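Side-chain contacts in pyrrolysyl-tRNA synthetase (Desulfitobacterium hafniense, PDB 3DSQ), which probably ligates pyrrolysine to its cognate tRNA at the expense of ATP, as a homodimeric aminoacyl-tRNA synthetase of class II: residues 193-196 with 197-201; 253-257 with 258-262. All blocks are in the same frame, centred on the assembly; numbering follows the deposited sequence.

Interaction 1: 193-196 with 197-201; sequences DMAR and WVLEA
The indole of Trp197 folds back along the helix against the preceding turn, where Asp193 lies over one face of it. Asp193 CB stands 3.8 Å above the centroid of the six-membered ring and only 16° off its normal, a CH-pi contact made by the methylene while the carboxylate reaches on past the ring. The same face is overhung by Asp193 O, 3.0 Å above the ring plane and displaced toward its rim. This carbonyl does double duty, because it also accepts the nearly straight bond from Trp197 N at 2.8 Å. With CG beside its own backbone N (chi1 -72°), Trp197 directs the indole toward the N-terminal end of helix 187-201, an i to i+4 arrangement on a helix packed beside the strands of the class II synthetase core. Met194 meets the ring more loosely: its CG comes within 4.1 Å of Trp197 CZ3, and the rest of the chain turns inward to Val251, Leu253 and Leu177. Replacing Trp197 by an alanine would probably leave the Asp193 methylene and Met194 CG without their aromatic support and open a gap beside this turn. Arg196 joins through its backbone, its O receiving Glu200 N at 2.8 Å in a more bent bond (148°), whereas its extended side chain leads outward to a long, weak ion pair with Glu192.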
loop_
_atom_site.group_PDB
_atom_site.type_symbol
_atom_site.label_atom_id
_atom_site.label_comp_id
_atom_site.label_asym_id
_atom_site.label_seq_id
_atom_site.Cartn_x
_atom_site.Cartn_y
_atom_site.Cartn_z
ATOM N N ASP B 193 -1.516 -25.558 -5.574
ATOM C CA ASP B 193 -2.583 -25.151 -4.668
ATOM C C ASP B 193 -2.634 -23.631 -4.550
ATOM O O ASP B 193 -3.689 -23.018 -4.721
ATOM C CB ASP B 193 -2.367 -25.739 -3.271
ATOM C CG ASP B 193 -2.393 -27.257 -3.256
ATOM O OD1 ASP B 193 -3.188 -27.858 -4.020
ATOM O OD2 ASP B 193 -1.628 -27.847 -2.459
ATOM N N MET B 194 -1.489 -23.032 -4.241
ATOM C CA MET B 194 -1.389 -21.586 -4.091
ATOM C C MET B 194 -1.873 -20.867 -5.340
ATOM O O MET B 194 -2.672 -19.944 -5.259
ATOM C CB MET B 194 0.058 -21.189 -3.806
ATOM C CG MET B 194 0.656 -21.890 -2.604
ATOM S SD MET B 194 2.335 -21.333 -2.275
ATOM C CE MET B 194 2.147 -20.699 -0.641
ATOM N N ALA B 195 -1.378 -21.287 -6.496
ATOM C CA ALA B 195 -1.776 -20.675 -7.757
ATOM C C ALA B 195 -3.298 -20.720 -7.911
ATOM O O ALA B 195 -3.944 -19.704 -8.195
ATOM C CB ALA B 195 -1.117 -21.399 -8.908
ATOM N N ARG B 196 -3.865 -21.905 -7.711
ATOM C CA ARG B 196 -5.304 -22.091 -7.825
ATOM C C ARG B 196 -6.086 -21.228 -6.847
ATOM O O ARG B 196 -7.051 -20.574 -7.242
ATOM C CB ARG B 196 -5.653 -23.572 -7.639
ATOM C CG ARG B 196 -5.131 -24.449 -8.768
ATOM C CD ARG B 196 -5.273 -25.926 -8.449
ATOM N NE ARG B 196 -4.846 -26.767 -9.562
ATOM C CZ ARG B 196 -4.559 -28.061 -9.455
ATOM N NH1 ARG B 196 -4.652 -28.668 -8.281
ATOM N NH2 ARG B 196 -4.176 -28.747 -10.523
ATOM N N TRP B 197 -5.678 -21.216 -5.581
ATOM C CA TRP B 197 -6.366 -20.403 -4.580
ATOM C C TRP B 197 -6.401 -18.944 -5.014
ATOM O O TRP B 197 -7.438 -18.283 -4.952
ATOM C CB TRP B 197 -5.663 -20.468 -3.219
ATOM C CG TRP B 197 -5.802 -21.763 -2.482
ATOM C CD1 TRP B 197 -6.930 -22.528 -2.363
ATOM C CD2 TRP B 197 -4.787 -22.424 -1.714
ATOM N NE1 TRP B 197 -6.679 -23.621 -1.570
ATOM C CE2 TRP B 197 -5.373 -23.584 -1.158
ATOM C CE3 TRP B 197 -3.438 -22.147 -1.441
ATOM C CZ2 TRP B 197 -4.657 -24.470 -0.344
ATOM C CZ3 TRP B 197 -2.725 -23.029 -0.632
ATOM C CH2 TRP B 197 -3.340 -24.178 -0.093
ATOM N N VAL B 198 -5.244 -18.452 -5.444
ATOM C CA VAL B 198 -5.103 -17.073 -5.877
ATOM C C VAL B 198 -5.862 -16.753 -7.163
ATOM O O VAL B 198 -6.667 -15.817 -7.207
ATOM C CB VAL B 198 -3.610 -16.717 -6.071
ATOM C CG1 VAL B 198 -3.477 -15.321 -6.662
ATOM C CG2 VAL B 198 -2.890 -16.786 -4.731
ATOM N N LEU B 199 -5.604 -17.533 -8.206
ATOM C CA LEU B 199 -6.260 -17.302 -9.479
ATOM C C LEU B 199 -7.775 -17.445 -9.376
ATOM O O LEU B 199 -8.515 -16.773 -10.096
ATOM C CB LEU B 199 -5.687 -18.247 -10.531
ATOM C CG LEU B 199 -4.201 -17.980 -10.795
ATOM C CD1 LEU B 199 -3.633 -19.047 -11.700
ATOM C CD2 LEU B 199 -4.032 -16.598 -11.413
ATOM N N GLU B 200 -8.242 -18.302 -8.475
ATOM C CA GLU B 200 -9.677 -18.477 -8.311
ATOM C C GLU B 200 -10.251 -17.237 -7.644
ATOM O O GLU B 200 -11.297 -16.724 -8.048
ATOM C CB GLU B 200 -9.991 -19.708 -7.462
ATOM C CG GLU B 200 -11.485 -19.919 -7.248
ATOM C CD GLU B 200 -12.259 -20.058 -8.557
ATOM O OE1 GLU B 200 -13.502 -19.926 -8.531
ATOM O OE2 GLU B 200 -11.632 -20.303 -9.612
ATOM N N ALA B 201 -9.562 -16.750 -6.622
ATOM C CA ALA B 201 -10.019 -15.558 -5.931
ATOM C C ALA B 201 -9.936 -14.351 -6.865
ATOM O O ALA B 201 -10.708 -13.405 -6.726
ATOM C CB ALA B 201 -9.182 -15.321 -4.680
#

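Interaction 2: 253-257 with 258-262; sequences LGFGL and ERLLM
The ring of Phe255 is met obliquely by Leu260, whose CD1 methyl comes within 4.0 Å of Phe255 CD2; elsewhere the ring packs on Leu175 of the adjoining strand. That same methyl lies 4.0 Å from Leu257 CD2, so one branch of Leu260 bridges the end of the strand and the first turn of the helix. With CG beside its backbone N (chi1 -89°), Leu260 holds this branch back toward the strand. The other flat group, the Glu258 carboxylate, is bent back by its second torsion (chi2 82°) to lie near the Leu257 backbone, OE1 being 3.9 Å from Leu257 C. The buried carboxylate finds its partner outside the turn, where OE2 is hydrogen-bonded to Thr173. Gly256 occupies the N-cap position, and its O accepts Leu260 N at 2.9 Å; the next bond, from Leu261 N to Leu257 O, is straighter. Leu261 CB and CG also rest against that carbonyl oxygen. The N-to-C directions of strand 253-256 and helix segment 258-262 make an angle of 63°. Arg259, extended from CG to NE, leads away from the turn and has a long, weak ion pair with Glu229; a bound sodium ion lies about 6 Å from its side chain. A strand running through a glycine into a helix that opens Leu-Glu-Arg is the signature of motif 3 of class II aminoacyl-tRNA synthetases, which in this class contributes to the ATP site.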
loop_
_atom_site.group_PDB
_atom_site.type_symbol
_atom_site.label_atom_id
_atom_site.label_comp_id
_atom_site.label_asym_id
_atom_site.label_seq_id
_atom_site.Cartn_x
_atom_site.Cartn_y
_atom_site.Cartn_z
ATOM N N LEU B 253 5.198 -18.126 -4.135
ATOM C CA LEU B 253 4.654 -17.734 -5.419
ATOM C C LEU B 253 4.406 -16.235 -5.375
ATOM O O LEU B 253 3.847 -15.727 -4.402
ATOM C CB LEU B 253 3.342 -18.490 -5.667
ATOM C CG LEU B 253 2.705 -18.487 -7.057
ATOM C CD1 LEU B 253 3.649 -19.096 -8.079
ATOM C CD2 LEU B 253 1.397 -19.290 -7.005
ATOM N N GLY B 254 4.837 -15.533 -6.420
ATOM C CA GLY B 254 4.631 -14.098 -6.472
ATOM C C GLY B 254 3.834 -13.629 -7.674
ATOM O O GLY B 254 4.068 -14.078 -8.791
ATOM N N PHE B 255 2.900 -12.708 -7.443
ATOM C CA PHE B 255 2.059 -12.164 -8.508
ATOM C C PHE B 255 2.148 -10.639 -8.625
ATOM O O PHE B 255 2.339 -9.932 -7.638
ATOM C CB PHE B 255 0.572 -12.485 -8.268
ATOM C CG PHE B 255 0.252 -13.950 -8.110
ATOM C CD1 PHE B 255 0.730 -14.677 -7.023
ATOM C CD2 PHE B 255 -0.606 -14.583 -9.012
ATOM C CE1 PHE B 255 0.348 -16.011 -6.826
ATOM C CE2 PHE B 255 -0.993 -15.918 -8.824
ATOM C CZ PHE B 255 -0.513 -16.627 -7.725
ATOM N N GLY B 256 1.990 -10.144 -9.848
ATOM C CA GLY B 256 1.943 -8.710 -10.079
ATOM C C GLY B 256 0.447 -8.455 -10.212
ATOM O O GLY B 256 -0.152 -8.917 -11.164
ATOM N N LEU B 257 -0.166 -7.751 -9.263
ATOM C CA LEU B 257 -1.613 -7.533 -9.317
ATOM C C LEU B 257 -2.124 -6.656 -10.459
ATOM O O LEU B 257 -3.183 -6.947 -11.030
ATOM C CB LEU B 257 -2.127 -6.993 -7.972
ATOM C CG LEU B 257 -1.861 -7.902 -6.768
ATOM C CD1 LEU B 257 -2.666 -7.414 -5.580
ATOM C CD2 LEU B 257 -2.233 -9.354 -7.099
ATOM N N GLU B 258 -1.400 -5.586 -10.791
ATOM C CA GLU B 258 -1.839 -4.731 -11.889
ATOM C C GLU B 258 -1.805 -5.552 -13.167
ATOM O O GLU B 258 -2.705 -5.460 -14.005
ATOM C CB GLU B 258 -0.943 -3.488 -12.057
ATOM C CG GLU B 258 -1.002 -2.464 -10.915
ATOM C CD GLU B 258 -0.123 -2.848 -9.740
ATOM O OE1 GLU B 258 0.599 -3.859 -9.856
ATOM O OE2 GLU B 258 -0.145 -2.142 -8.707
ATOM N N ARG B 259 -0.768 -6.368 -13.313
ATOM C CA ARG B 259 -0.650 -7.196 -14.499
ATOM C C ARG B 259 -1.773 -8.239 -14.529
ATOM O O ARG B 259 -2.320 -8.540 -15.585
ATOM C CB ARG B 259 0.717 -7.879 -14.540
ATOM C CG ARG B 259 0.905 -8.744 -15.762
ATOM C CD ARG B 259 2.328 -9.255 -15.899
ATOM N NE ARG B 259 2.441 -10.153 -17.046
ATOM C CZ ARG B 259 3.582 -10.675 -17.488
ATOM N NH1 ARG B 259 4.726 -10.390 -16.878
ATOM N NH2 ARG B 259 3.576 -11.483 -18.543
ATOM N N LEU B 260 -2.106 -8.790 -13.367
ATOM C CA LEU B 260 -3.187 -9.764 -13.283
ATOM C C LEU B 260 -4.461 -9.080 -13.745
ATOM O O LEU B 260 -5.182 -9.600 -14.593
ATOM C CB LEU B 260 -3.391 -10.251 -11.843
ATOM C CG LEU B 260 -2.638 -11.459 -11.274
ATOM C CD1 LEU B 260 -3.355 -11.900 -9.999
ATOM C CD2 LEU B 260 -2.622 -12.621 -12.260
ATOM N N LEU B 261 -4.731 -7.904 -13.181
ATOM C CA LEU B 261 -5.926 -7.147 -13.536
ATOM C C LEU B 261 -6.005 -6.821 -15.016
ATOM O O LEU B 261 -7.075 -6.934 -15.625
ATOM C CB LEU B 261 -6.004 -5.845 -12.727
ATOM C CG LEU B 261 -6.419 -6.029 -11.268
ATOM C CD1 LEU B 261 -6.325 -4.714 -10.549
ATOM C CD2 LEU B 261 -7.841 -6.594 -11.189
ATOM N N MET B 262 -4.882 -6.406 -15.598
ATOM C CA MET B 262 -4.869 -6.073 -17.014
ATOM C C MET B 262 -5.256 -7.288 -17.865
ATOM O O MET B 262 -5.999 -7.176 -18.844
ATOM C CB MET B 262 -3.484 -5.579 -17.432
ATOM C CG MET B 262 -3.283 -5.535 -18.942
ATOM S SD MET B 262 -1.682 -4.811 -19.394
ATOM C CE MET B 262 -0.588 -6.121 -18.891
#

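Interaction 2 is buried near the centre of the chain, whereas interaction 1 sits farther out and is only partly buried, with Arg196 and Glu200 exposed and Asp193 partly so. Both combine i to i+4 backbone bonding with side-chain packing, but the outer contact sets a methylene and a carbonyl over an indole, and the inner one joins aliphatic branches to a phenyl ring at a change from strand to helix. They meet directly: Val198 CG1 lies 3.3 Å from Phe255 CE2, and Ala195 packs on Leu253. The inward side of helix 187-201 is thereby laid against strand 250-256, and helix 72-85 touches both interactions.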